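Local coordinates for cytoplasmic protein (Cryptococcus neoformans var. grubii serotype A, PDB 7LPO) that probably hydrolyses steryl beta-glucosides, as a sterylglucosidase of glycoside hydrolase family 5, at residues A[112-116]-A[239-243]; A[159-164]-A[232-236]; A[561-565]-A[677-681]; A[663-669]-A[710-716]. All blocks are in the same frame, centred on the assembly; numbering follows the deposited sequence.

Contact 1: residues A[112-116]-A[239-243]; sequences GPKEY and HFIDA
In the TIM-barrel part of this family 5 glycosidase, a type II beta turn packs against helix 232-254. The turn, Gly-112 to Glu-115, follows helix 105-109 and is closed by a hydrogen bond from Glu-115 N to Gly-112 O at 2.9 Å; Gly-112 has phi/psi 147/169 and Lys-114, at the third position, 65/16. Pro-113 lies nearest His-239 (CA-CA 7.2 Å) and Tyr-116 nearest Ala-243 (also 7.2 Å). Along the helix, His-239 comes first: with chi1 m its ring swings to the turn, NE2 lying 3.6 Å from Pro-113 CB and 4.1 Å from Lys-114 CE, while ND1 is hydrogen-bonded to Phe-235 O one helical turn back. Asp-242 points its CB toward segment 112-116, CB 3.3 Å from Tyr-116 OH; its carboxylate forms a salt bridge with Arg-415 and lies 4.4 Å (OD2) from Lys-114 CE. Ala-243 leaves room for the Tyr-116 ring (chi1 m), whose CE1 sits 3.7 Å from Ala-243 CA and 3.9 Å from its CB. Water supplies the polar link: Tyr-116 OH donates to a water at 2.5 Å, which in turn donates to His-239 O at 3.0 Å.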
loop_
_atom_site.group_PDB
_atom_site.type_symbol
_atom_site.label_atom_id
_atom_site.label_comp_id
_atom_site.label_asym_id
_atom_site.label_seq_id
_atom_site.Cartn_x
_atom_site.Cartn_y
_atom_site.Cartn_z
ATOM N N GLY A 112 -23.517 -5.774 7.838
ATOM C CA GLY A 112 -23.578 -5.963 9.266
ATOM C C GLY A 112 -22.676 -7.104 9.680
ATOM O O GLY A 112 -22.178 -7.862 8.840
ATOM N N PRO A 113 -22.454 -7.256 10.989
ATOM C CA PRO A 113 -21.604 -8.359 11.464
ATOM C C PRO A 113 -22.048 -9.712 10.931
ATOM O O PRO A 113 -23.201 -10.113 11.119
ATOM C CB PRO A 113 -21.739 -8.295 12.992
ATOM C CG PRO A 113 -22.307 -6.962 13.299
ATOM C CD PRO A 113 -23.010 -6.442 12.084
ATOM N N LYS A 114 -21.138 -10.415 10.259
ATOM C CA LYS A 114 -21.356 -11.749 9.708
ATOM C C LYS A 114 -22.401 -11.783 8.600
ATOM O O LYS A 114 -22.879 -12.865 8.240
ATOM C CB LYS A 114 -21.726 -12.740 10.815
ATOM C CG LYS A 114 -20.514 -13.144 11.646
ATOM C CD LYS A 114 -20.893 -13.858 12.921
ATOM C CE LYS A 114 -19.663 -14.071 13.794
ATOM N NZ LYS A 114 -19.906 -15.083 14.867
ATOM N N GLU A 115 -22.741 -10.626 8.032
ATOM C CA GLU A 115 -23.561 -10.524 6.826
ATOM C C GLU A 115 -22.613 -10.246 5.667
ATOM O O GLU A 115 -22.345 -9.093 5.327
ATOM C CB GLU A 115 -24.604 -9.423 6.968
ATOM C CG GLU A 115 -25.825 -9.791 7.782
ATOM C CD GLU A 115 -26.890 -8.689 7.747
ATOM O OE1 GLU A 115 -26.860 -7.786 8.623
ATOM O OE2 GLU A 115 -27.762 -8.724 6.844
ATOM N N TYR A 116 -22.088 -11.301 5.054
ATOM C CA TYR A 116 -21.041 -11.174 4.055
ATOM C C TYR A 116 -21.635 -10.980 2.663
ATOM O O TYR A 116 -22.591 -11.662 2.278
ATOM C CB TYR A 116 -20.132 -12.409 4.081
ATOM C CG TYR A 116 -19.479 -12.652 5.425
ATOM C CD1 TYR A 116 -18.536 -11.767 5.933
ATOM C CD2 TYR A 116 -19.808 -13.766 6.187
ATOM C CE1 TYR A 116 -17.939 -11.983 7.163
ATOM C CE2 TYR A 116 -19.224 -13.990 7.416
ATOM C CZ TYR A 116 -18.286 -13.095 7.897
ATOM O OH TYR A 116 -17.710 -13.319 9.119
ATOM N N HIS A 239 -13.832 -10.353 13.581
ATOM C CA HIS A 239 -14.701 -10.063 12.441
ATOM C C HIS A 239 -13.876 -9.747 11.195
ATOM O O HIS A 239 -14.233 -10.157 10.084
ATOM C CB HIS A 239 -15.662 -8.915 12.777
ATOM C CG HIS A 239 -16.876 -9.351 13.543
ATOM N ND1 HIS A 239 -16.898 -9.432 14.919
ATOM C CD2 HIS A 239 -18.106 -9.743 13.126
ATOM C CE1 HIS A 239 -18.088 -9.853 15.317
ATOM N NE2 HIS A 239 -18.838 -10.056 14.248
ATOM N N PHE A 240 -12.745 -9.056 11.359
ATOM C CA PHE A 240 -11.898 -8.756 10.205
ATOM C C PHE A 240 -11.272 -10.027 9.641
ATOM O O PHE A 240 -11.271 -10.252 8.426
ATOM C CB PHE A 240 -10.813 -7.747 10.595
ATOM C CG PHE A 240 -9.725 -7.602 9.566
ATOM C CD1 PHE A 240 -9.964 -6.945 8.370
ATOM C CD2 PHE A 240 -8.472 -8.137 9.789
ATOM C CE1 PHE A 240 -8.963 -6.825 7.418
ATOM C CE2 PHE A 240 -7.478 -8.018 8.853
ATOM C CZ PHE A 240 -7.716 -7.357 7.668
ATOM N N ILE A 241 -10.733 -10.874 10.518
ATOM C CA ILE A 241 -10.117 -12.123 10.083
ATOM C C ILE A 241 -11.163 -13.063 9.494
ATOM O O ILE A 241 -10.901 -13.762 8.508
ATOM C CB ILE A 241 -9.356 -12.760 11.265
ATOM C CG1 ILE A 241 -8.186 -11.846 11.663
ATOM C CG2 ILE A 241 -8.863 -14.158 10.913
ATOM C CD1 ILE A 241 -7.450 -12.258 12.927
ATOM N N ASP A 242 -12.369 -13.077 10.069
ATOM C CA ASP A 242 -13.443 -13.893 9.505
ATOM C C ASP A 242 -13.831 -13.406 8.116
ATOM O O ASP A 242 -14.101 -14.212 7.221
ATOM C CB ASP A 242 -14.673 -13.868 10.415
ATOM C CG ASP A 242 -14.556 -14.811 11.602
ATOM O OD1 ASP A 242 -13.493 -15.457 11.758
ATOM O OD2 ASP A 242 -15.532 -14.890 12.394
ATOM N N ALA A 243 -13.902 -12.089 7.922
ATOM C CA ALA A 243 -14.336 -11.576 6.629
ATOM C C ALA A 243 -13.321 -11.908 5.548
ATOM O O ALA A 243 -13.686 -12.416 4.482
ATOM C CB ALA A 243 -14.573 -10.073 6.704
HETATM O O HOH W 1 -17.037 -11.219 10.232
HETATM O O HOH W 2 -17.867 -15.772 9.985
#

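Contact 2: residues A[159-164]-A[232-236]; sequences WTLYAC and IQDFL
Trp-159 pushes the edge of its indole against the ring of Phe-235, CZ3 to CE1 at 3.8 Å. Its CB points sideways, and chi1 of 56° (p) with chi2 of -102° bring the six-membered ring nearer helix 232-254; NE1 is hydrogen-bonded to Glu-109 O. Phe-235, with chi1 t, has its CB toward the other segment, and its CE1 also lies 4.1 Å from Ala-163 CB. The short helix 159-163 and the first turn of helix 232-254 run nearly antiparallel, at 166°, with axes 11.5 Å apart, so side chains fill the space between them. Thr-160 is level with Leu-236 (CA-CA 7.5 Å) and Cys-164, just past the helix, with Ile-232 (7.4 Å). Leu-236 (chi1 m, chi2 t) reaches across with both methyls: CD2 is 4.2 Å from Thr-160 CB, and CD1 3.8 Å from Cys-164 SG. At the other end Ile-232 (chi1 t, chi2 p) sets CD1 4.0 Å from Ala-163 O and 4.5 Å from Ala-163 CB, with CG1 4.4 Å from Cys-164 SG. Phe-214 of helix 206-221 touches both Cys-164 and Ile-232, and Ile-227 adjoins Ala-163, Ile-232 and Phe-235. This is buried helix-helix packing within the family 5 catalytic region. Aromatic, aliphatic and sulfur groups make the join, while Thr-160 OG1 is hydrogen-bonded to Pro-157 O nearby in the chain; cohesion therefore rests on close apolar fit.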
loop_
_atom_site.group_PDB
_atom_site.type_symbol
_atom_site.label_atom_id
_atom_site.label_comp_id
_atom_site.label_asym_id
_atom_site.label_seq_id
_atom_site.Cartn_x
_atom_site.Cartn_y
_atom_site.Cartn_z
ATOM N N TRP A 159 -20.290 0.104 10.688
ATOM C CA TRP A 159 -20.757 -0.367 11.980
ATOM C C TRP A 159 -19.621 -0.588 12.972
ATOM O O TRP A 159 -19.896 -0.702 14.170
ATOM C CB TRP A 159 -21.592 -1.643 11.822
ATOM C CG TRP A 159 -20.951 -2.820 11.124
ATOM C CD1 TRP A 159 -21.166 -3.221 9.842
ATOM C CD2 TRP A 159 -20.042 -3.769 11.692
ATOM N NE1 TRP A 159 -20.444 -4.355 9.569
ATOM C CE2 TRP A 159 -19.743 -4.712 10.689
ATOM C CE3 TRP A 159 -19.456 -3.913 12.951
ATOM C CZ2 TRP A 159 -18.876 -5.775 10.902
ATOM C CZ3 TRP A 159 -18.594 -4.970 13.161
ATOM C CH2 TRP A 159 -18.310 -5.889 12.142
ATOM N N THR A 160 -18.358 -0.631 12.521
ATOM C CA THR A 160 -17.265 -0.765 13.484
ATOM C C THR A 160 -17.131 0.484 14.345
ATOM O O THR A 160 -16.745 0.391 15.515
ATOM C CB THR A 160 -15.926 -1.058 12.788
ATOM O OG1 THR A 160 -15.590 0.001 11.874
ATOM C CG2 THR A 160 -15.992 -2.392 12.054
ATOM N N LEU A 161 -17.434 1.658 13.788
ATOM C CA LEU A 161 -17.427 2.880 14.590
ATOM C C LEU A 161 -18.433 2.793 15.734
ATOM O O LEU A 161 -18.123 3.132 16.885
ATOM C CB LEU A 161 -17.743 4.087 13.709
ATOM C CG LEU A 161 -16.585 4.718 12.943
ATOM C CD1 LEU A 161 -16.104 3.756 11.890
ATOM C CD2 LEU A 161 -17.012 6.034 12.306
ATOM N N TYR A 162 -19.661 2.376 15.425
ATOM C CA TYR A 162 -20.664 2.209 16.467
ATOM C C TYR A 162 -20.227 1.168 17.483
ATOM O O TYR A 162 -20.417 1.354 18.688
ATOM C CB TYR A 162 -21.993 1.821 15.835
ATOM C CG TYR A 162 -22.672 2.944 15.120
ATOM C CD1 TYR A 162 -23.269 3.978 15.828
ATOM C CD2 TYR A 162 -22.720 2.982 13.744
ATOM C CE1 TYR A 162 -23.905 5.003 15.188
ATOM C CE2 TYR A 162 -23.360 4.010 13.090
ATOM C CZ TYR A 162 -23.956 5.013 13.821
ATOM O OH TYR A 162 -24.593 6.038 13.172
ATOM N N ALA A 163 -19.618 0.074 17.021
ATOM C CA ALA A 163 -19.115 -0.926 17.956
ATOM C C ALA A 163 -18.116 -0.319 18.934
ATOM O O ALA A 163 -18.060 -0.738 20.100
ATOM C CB ALA A 163 -18.491 -2.088 17.193
ATOM N N CYS A 164 -17.342 0.679 18.489
ATOM C CA CYS A 164 -16.364 1.370 19.324
ATOM C C CYS A 164 -16.968 2.510 20.137
ATOM O O CYS A 164 -16.227 3.222 20.826
ATOM C CB CYS A 164 -15.224 1.911 18.457
ATOM S SG CYS A 164 -14.221 0.583 17.705
ATOM N N ILE A 232 -13.471 -5.690 23.018
ATOM C CA ILE A 232 -13.559 -5.063 21.699
ATOM C C ILE A 232 -12.393 -5.474 20.801
ATOM O O ILE A 232 -12.549 -5.581 19.577
ATOM C CB ILE A 232 -13.633 -3.528 21.865
ATOM C CG1 ILE A 232 -13.826 -2.828 20.526
ATOM C CG2 ILE A 232 -12.376 -3.003 22.551
ATOM C CD1 ILE A 232 -14.993 -3.331 19.735
ATOM N N GLN A 233 -11.225 -5.743 21.387
ATOM C CA GLN A 233 -10.079 -6.168 20.583
ATOM C C GLN A 233 -10.379 -7.458 19.825
ATOM O O GLN A 233 -10.087 -7.570 18.626
ATOM C CB GLN A 233 -8.843 -6.344 21.476
ATOM C CG GLN A 233 -7.637 -6.938 20.772
ATOM C CD GLN A 233 -6.511 -7.308 21.734
ATOM O OE1 GLN A 233 -6.390 -6.732 22.817
ATOM N NE2 GLN A 233 -5.679 -8.277 21.336
ATOM N N ASP A 234 -10.950 -8.453 20.512
ATOM C CA ASP A 234 -11.264 -9.723 19.859
ATOM C C ASP A 234 -12.436 -9.573 18.900
ATOM O O ASP A 234 -12.419 -10.123 17.793
ATOM C CB ASP A 234 -11.562 -10.798 20.909
ATOM C CG ASP A 234 -10.288 -11.353 21.560
ATOM O OD1 ASP A 234 -9.232 -11.385 20.886
ATOM O OD2 ASP A 234 -10.336 -11.743 22.748
ATOM N N PHE A 235 -13.465 -8.835 19.308
ATOM C CA PHE A 235 -14.595 -8.579 18.424
ATOM C C PHE A 235 -14.118 -8.018 17.084
ATOM O O PHE A 235 -14.422 -8.575 16.024
ATOM C CB PHE A 235 -15.567 -7.626 19.131
ATOM C CG PHE A 235 -16.845 -7.379 18.387
ATOM C CD1 PHE A 235 -16.933 -6.360 17.453
ATOM C CD2 PHE A 235 -17.966 -8.147 18.639
ATOM C CE1 PHE A 235 -18.116 -6.127 16.772
ATOM C CE2 PHE A 235 -19.145 -7.922 17.959
ATOM C CZ PHE A 235 -19.223 -6.913 17.031
ATOM N N LEU A 236 -13.331 -6.939 17.112
ATOM C CA LEU A 236 -12.889 -6.326 15.860
ATOM C C LEU A 236 -11.955 -7.250 15.084
ATOM O O LEU A 236 -12.133 -7.442 13.876
ATOM C CB LEU A 236 -12.206 -4.984 16.132
ATOM C CG LEU A 236 -13.103 -3.884 16.706
ATOM C CD1 LEU A 236 -12.328 -2.605 17.060
ATOM C CD2 LEU A 236 -14.237 -3.566 15.742
#

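Contact 3: residues A[561-565]-A[677-681]; sequences DGPNC and PERID
An isolated antiparallel beta bridge joins the catalytic TIM barrel to the C-terminal beta domain of this family 5 enzyme. Gly-562 and Ile-680 form a hydrogen-bonded pair, CA atoms 4.9 Å apart: Ile-680 N donates to Gly-562 O at 3.0 Å, and Gly-562 N donates weakly to Ile-680 O at 2.8 Å. Gly-562 has phi/psi 55/-141, and a CB there would clash with Pro-563 CD. Gly-562 O also accepts a CA-H...O contact from Arg-679 CA at 3.3 Å. The loop then turns, Asn-564 N donating a hydrogen bond to Asp-561 O at 2.9 Å, and Cys-565 (phi/psi 50/54, chi1 m) brings SG to 3.7 Å from Ile-680 CD1 and 4.0 Å from Pro-677 CB. Arg-679 (chi1 to chi3 t) lays one guanidinium face over Gly-562 CA, with NH1 3.6 Å from Pro-563 CD; a salt bridge to Asp-681, Arg-679 NE to OD2 at 2.6 Å and NH2 to OD1 at 3.0 Å, holds it there. One water bridges the backbones, 2.9 Å from Pro-563 O and 2.8 Å from Glu-678 O. The Asp-561 carboxylate forms salt bridges with Arg-39 and Arg-667. The loop leads from helix 547-559 into strand 567-570 beside helix 490-512; strand 676-682, outermost in its sheet, pairs with 689-696, the pairing interrupted by a classic bulge at Glu-678 and Arg-679, both opposite Ala-692.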
loop_
_atom_site.group_PDB
_atom_site.type_symbol
_atom_site.label_atom_id
_atom_site.label_comp_id
_atom_site.label_asym_id
_atom_site.label_seq_id
_atom_site.Cartn_x
_atom_site.Cartn_y
_atom_site.Cartn_z
ATOM N N ASP A 561 16.174 -0.814 -8.886
ATOM C CA ASP A 561 17.162 -1.437 -9.758
ATOM C C ASP A 561 18.515 -1.425 -9.035
ATOM O O ASP A 561 18.544 -1.772 -7.852
ATOM C CB ASP A 561 17.163 -0.731 -11.114
ATOM C CG ASP A 561 15.952 -1.064 -11.968
ATOM O OD1 ASP A 561 15.185 -1.981 -11.601
ATOM O OD2 ASP A 561 15.779 -0.407 -13.031
ATOM N N GLY A 562 19.611 -1.021 -9.668
ATOM C CA GLY A 562 20.900 -1.050 -9.026
ATOM C C GLY A 562 21.212 -2.436 -8.518
ATOM O O GLY A 562 20.901 -3.444 -9.162
ATOM N N PRO A 563 21.828 -2.516 -7.336
ATOM C CA PRO A 563 22.057 -3.827 -6.718
ATOM C C PRO A 563 20.830 -4.400 -6.036
ATOM O O PRO A 563 20.885 -5.554 -5.585
ATOM C CB PRO A 563 23.161 -3.538 -5.694
ATOM C CG PRO A 563 22.868 -2.102 -5.260
ATOM C CD PRO A 563 22.400 -1.413 -6.533
ATOM N N ASN A 564 19.738 -3.633 -5.925
ATOM C CA ASN A 564 18.573 -4.106 -5.185
ATOM C C ASN A 564 17.801 -5.151 -5.985
ATOM O O ASN A 564 17.404 -6.180 -5.437
ATOM C CB ASN A 564 17.674 -2.923 -4.813
ATOM C CG ASN A 564 18.360 -1.947 -3.867
ATOM O OD1 ASN A 564 19.196 -2.339 -3.060
ATOM N ND2 ASN A 564 18.002 -0.675 -3.959
ATOM N N CYS A 565 17.561 -4.891 -7.272
ATOM C CA CYS A 565 16.873 -5.832 -8.164
ATOM C C CYS A 565 15.568 -6.341 -7.546
ATOM O O CYS A 565 15.310 -7.544 -7.463
ATOM C CB CYS A 565 17.799 -6.997 -8.532
ATOM S SG CYS A 565 19.243 -6.530 -9.541
ATOM N N PRO A 677 20.107 -12.387 -9.952
ATOM C CA PRO A 677 20.267 -11.004 -10.420
ATOM C C PRO A 677 21.273 -10.274 -9.547
ATOM O O PRO A 677 21.164 -10.269 -8.321
ATOM C CB PRO A 677 18.858 -10.404 -10.286
ATOM C CG PRO A 677 17.924 -11.573 -10.181
ATOM C CD PRO A 677 18.722 -12.679 -9.533
ATOM N N GLU A 678 22.262 -9.655 -10.183
ATOM C CA GLU A 678 23.283 -8.909 -9.458
ATOM C C GLU A 678 23.119 -7.402 -9.583
ATOM O O GLU A 678 23.216 -6.690 -8.577
ATOM C CB GLU A 678 24.685 -9.315 -9.938
ATOM C CG GLU A 678 25.802 -8.632 -9.167
ATOM C CD GLU A 678 26.852 -9.599 -8.663
ATOM O OE1 GLU A 678 28.009 -9.493 -9.110
ATOM O OE2 GLU A 678 26.523 -10.463 -7.823
ATOM N N ARG A 679 22.877 -6.887 -10.789
ATOM C CA ARG A 679 22.784 -5.444 -10.973
ATOM C C ARG A 679 21.954 -5.111 -12.207
ATOM O O ARG A 679 22.105 -5.744 -13.257
ATOM C CB ARG A 679 24.176 -4.799 -11.108
ATOM C CG ARG A 679 24.147 -3.342 -10.719
ATOM C CD ARG A 679 25.372 -2.510 -11.041
ATOM N NE ARG A 679 24.927 -1.113 -11.060
ATOM C CZ ARG A 679 24.810 -0.332 -9.985
ATOM N NH1 ARG A 679 25.150 -0.782 -8.784
ATOM N NH2 ARG A 679 24.352 0.911 -10.113
ATOM N N ILE A 680 21.099 -4.099 -12.079
ATOM C CA ILE A 680 20.324 -3.579 -13.200
ATOM C C ILE A 680 20.539 -2.080 -13.294
ATOM O O ILE A 680 20.461 -1.374 -12.283
ATOM C CB ILE A 680 18.821 -3.862 -13.058
ATOM C CG1 ILE A 680 18.535 -5.355 -13.125
ATOM C CG2 ILE A 680 18.054 -3.125 -14.150
ATOM C CD1 ILE A 680 17.210 -5.718 -12.499
ATOM N N ASP A 681 20.771 -1.591 -14.513
ATOM C CA ASP A 681 20.927 -0.167 -14.772
ATOM C C ASP A 681 20.175 0.172 -16.048
ATOM O O ASP A 681 20.342 -0.498 -17.071
ATOM C CB ASP A 681 22.403 0.224 -14.917
ATOM C CG ASP A 681 23.158 0.183 -13.597
ATOM O OD1 ASP A 681 22.799 0.936 -12.663
ATOM O OD2 ASP A 681 24.128 -0.591 -13.498
HETATM O O HOH W 3 23.011 -7.519 -5.923
#

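Contact 4: residues A[663-669]-A[710-716]; sequences AAFCRPY and YLPFVHY
Ala-663, in the short helix 662-665, offers its O to His-715 NE2 (chi1 m) at 2.8 Å. Cys-666, where the chain leaves the helix, presents a second carbonyl, O to His-715 NE2 at 2.9 Å; both bonds are weak. Cys-666 has its CB toward the other segment and, with chi1 t, SG lies 3.9 Å from Val-714 CG2, 3.5 Å from CB of Pro-712, the N-cap of helix 713-716, and 3.3 Å from Tyr-710 OH, a sulfur-aromatic contact at the ring edge (Tyr-710 chi1 t); that hydroxyl is hydrogen-bonded to Ala-93 O. Arg-667 turns away to Asp-554 and Asp-561. Pro-668 packs CB 3.9 Å from Pro-712 CD and 4.0 Å from Leu-711 CD2. Tyr-669 pairs with Tyr-710, CA atoms 5.5 Å apart: Tyr-669 N donates to Tyr-710 O (3.3 Å) and Tyr-710 N to Tyr-669 O (2.9 Å). Through this antiparallel hydrogen-bonded bridge strand 707-710 joins 669-673, which pairs with 35-43 and so ties the C-terminal region to the barrel sheet.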
loop_
_atom_site.group_PDB
_atom_site.type_symbol
_atom_site.label_atom_id
_atom_site.label_comp_id
_atom_site.label_asym_id
_atom_site.label_seq_id
_atom_site.Cartn_x
_atom_site.Cartn_y
_atom_site.Cartn_z
ATOM N N ALA A 663 7.554 6.637 -20.031
ATOM C CA ALA A 663 8.970 6.336 -20.214
ATOM C C ALA A 663 9.635 5.928 -18.903
ATOM O O ALA A 663 10.619 5.180 -18.912
ATOM C CB ALA A 663 9.690 7.536 -20.815
ATOM N N ALA A 664 9.115 6.390 -17.767
ATOM C CA ALA A 664 9.758 6.100 -16.492
ATOM C C ALA A 664 9.251 4.819 -15.843
ATOM O O ALA A 664 10.038 4.113 -15.204
ATOM C CB ALA A 664 9.568 7.272 -15.524
ATOM N N PHE A 665 7.965 4.484 -15.988
ATOM C CA PHE A 665 7.463 3.292 -15.312
ATOM C C PHE A 665 7.450 2.047 -16.188
ATOM O O PHE A 665 7.360 0.943 -15.646
ATOM C CB PHE A 665 6.064 3.534 -14.707
ATOM C CG PHE A 665 4.951 3.792 -15.694
ATOM C CD1 PHE A 665 4.435 2.777 -16.482
ATOM C CD2 PHE A 665 4.356 5.041 -15.757
ATOM C CE1 PHE A 665 3.378 3.016 -17.348
ATOM C CE2 PHE A 665 3.289 5.287 -16.610
ATOM C CZ PHE A 665 2.798 4.273 -17.407
ATOM N N CYS A 666 7.572 2.181 -17.505
ATOM C CA CYS A 666 7.670 1.037 -18.408
ATOM C C CYS A 666 9.139 0.866 -18.779
ATOM O O CYS A 666 9.695 1.690 -19.516
ATOM C CB CYS A 666 6.807 1.244 -19.651
ATOM S SG CYS A 666 6.814 -0.173 -20.771
ATOM N N ARG A 667 9.762 -0.195 -18.268
ATOM C CA ARG A 667 11.214 -0.314 -18.250
ATOM C C ARG A 667 11.650 -1.737 -18.560
ATOM O O ARG A 667 10.922 -2.690 -18.264
ATOM C CB ARG A 667 11.803 0.066 -16.882
ATOM C CG ARG A 667 11.164 1.271 -16.200
ATOM C CD ARG A 667 11.378 1.217 -14.685
ATOM N NE ARG A 667 12.785 1.315 -14.311
ATOM C CZ ARG A 667 13.493 2.447 -14.316
ATOM N NH1 ARG A 667 12.933 3.600 -14.677
ATOM N NH2 ARG A 667 14.770 2.428 -13.956
ATOM N N PRO A 668 12.838 -1.910 -19.142
ATOM C CA PRO A 668 13.381 -3.266 -19.310
ATOM C C PRO A 668 13.772 -3.872 -17.972
ATOM O O PRO A 668 14.268 -3.183 -17.078
ATOM C CB PRO A 668 14.614 -3.045 -20.192
ATOM C CG PRO A 668 15.055 -1.635 -19.830
ATOM C CD PRO A 668 13.772 -0.872 -19.625
ATOM N N TYR A 669 13.554 -5.175 -17.841
ATOM C CA TYR A 669 13.957 -5.888 -16.637
ATOM C C TYR A 669 13.909 -7.386 -16.915
ATOM O O TYR A 669 13.204 -7.828 -17.830
ATOM C CB TYR A 669 13.058 -5.532 -15.443
ATOM C CG TYR A 669 11.699 -6.165 -15.455
ATOM C CD1 TYR A 669 10.681 -5.651 -16.239
ATOM C CD2 TYR A 669 11.423 -7.265 -14.652
ATOM C CE1 TYR A 669 9.423 -6.233 -16.245
ATOM C CE2 TYR A 669 10.177 -7.846 -14.637
ATOM C CZ TYR A 669 9.179 -7.328 -15.437
ATOM O OH TYR A 669 7.940 -7.911 -15.426
ATOM N N TYR A 710 12.331 -8.595 -20.466
ATOM C CA TYR A 710 11.335 -7.761 -21.126
ATOM C C TYR A 710 12.012 -6.518 -21.691
ATOM O O TYR A 710 12.709 -5.804 -20.964
ATOM C CB TYR A 710 10.235 -7.367 -20.136
ATOM C CG TYR A 710 9.302 -6.277 -20.622
ATOM C CD1 TYR A 710 8.325 -6.541 -21.572
ATOM C CD2 TYR A 710 9.383 -4.991 -20.109
ATOM C CE1 TYR A 710 7.467 -5.544 -22.011
ATOM C CE2 TYR A 710 8.547 -3.997 -20.543
ATOM C CZ TYR A 710 7.582 -4.273 -21.492
ATOM O OH TYR A 710 6.727 -3.284 -21.914
ATOM N N LEU A 711 11.806 -6.260 -22.980
ATOM C CA LEU A 711 12.321 -5.046 -23.617
ATOM C C LEU A 711 11.163 -4.228 -24.175
ATOM O O LEU A 711 10.554 -4.626 -25.186
ATOM C CB LEU A 711 13.310 -5.392 -24.725
ATOM C CG LEU A 711 14.581 -6.138 -24.310
ATOM C CD1 LEU A 711 15.339 -6.554 -25.564
ATOM C CD2 LEU A 711 15.462 -5.308 -23.408
ATOM N N PRO A 712 10.825 -3.087 -23.578
ATOM C CA PRO A 712 9.580 -2.402 -23.960
ATOM C C PRO A 712 9.681 -1.687 -25.304
ATOM O O PRO A 712 10.650 -0.975 -25.585
ATOM C CB PRO A 712 9.350 -1.409 -22.812
ATOM C CG PRO A 712 10.728 -1.143 -22.262
ATOM C CD PRO A 712 11.522 -2.423 -22.464
ATOM N N PHE A 713 8.643 -1.871 -26.125
ATOM C CA PHE A 713 8.461 -1.043 -27.310
ATOM C C PHE A 713 8.538 0.437 -26.970
ATOM O O PHE A 713 8.964 1.248 -27.799
ATOM C CB PHE A 713 7.095 -1.317 -27.958
ATOM C CG PHE A 713 6.976 -2.652 -28.624
ATOM C CD1 PHE A 713 8.036 -3.204 -29.320
ATOM C CD2 PHE A 713 5.785 -3.348 -28.568
ATOM C CE1 PHE A 713 7.913 -4.431 -29.942
ATOM C CE2 PHE A 713 5.651 -4.571 -29.176
ATOM C CZ PHE A 713 6.721 -5.117 -29.868
ATOM N N VAL A 714 8.081 0.807 -25.772
ATOM C CA VAL A 714 8.082 2.201 -25.337
ATOM C C VAL A 714 9.457 2.832 -25.510
ATOM O O VAL A 714 9.570 4.019 -25.838
ATOM C CB VAL A 714 7.603 2.287 -23.874
ATOM C CG1 VAL A 714 8.108 3.539 -23.219
ATOM C CG2 VAL A 714 6.100 2.204 -23.803
ATOM N N HIS A 715 10.523 2.060 -25.274
ATOM C CA HIS A 715 11.882 2.571 -25.378
ATOM C C HIS A 715 12.656 2.056 -26.582
ATOM O O HIS A 715 13.616 2.713 -27.004
ATOM C CB HIS A 715 12.696 2.206 -24.126
ATOM C CG HIS A 715 12.237 2.898 -22.886
ATOM N ND1 HIS A 715 12.522 4.221 -22.627
ATOM C CD2 HIS A 715 11.494 2.460 -21.845
ATOM C CE1 HIS A 715 11.984 4.565 -21.471
ATOM N NE2 HIS A 715 11.351 3.515 -20.978
ATOM N N TYR A 716 12.298 0.894 -27.119
ATOM C CA TYR A 716 13.159 0.181 -28.051
ATOM C C TYR A 716 12.495 -0.114 -29.392
ATOM O O TYR A 716 13.114 -0.755 -30.247
ATOM C CB TYR A 716 13.636 -1.126 -27.406
ATOM C CG TYR A 716 14.502 -0.929 -26.172
ATOM C CD1 TYR A 716 15.764 -0.359 -26.269
ATOM C CD2 TYR A 716 14.060 -1.314 -24.918
ATOM C CE1 TYR A 716 16.559 -0.177 -25.150
ATOM C CE2 TYR A 716 14.855 -1.146 -23.791
ATOM C CZ TYR A 716 16.101 -0.571 -23.913
ATOM O OH TYR A 716 16.890 -0.395 -22.802
#

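From the N terminus, the chain passes through 112-116 and 159-164 before helix 232-254 closes both loops: first contact 2 at 232-236, then contact 1 at 239-243, so contact 2 nests within contact 1. The two touch where Trp-159 packs on Gly-112, Pro-113 and His-239, joining the loop 112-116 and helix 159-163 to one helix. Contacts 3 and 4 follow in series on the opposite side of the chain's centre, about 43 to 47 Å away between centres. Their segments alternate, 561-565, 663-669, 677-681, 710-716, so the loops cross, and an Asp-561 to Arg-667 salt bridge links them where barrel and C-terminal beta domain meet.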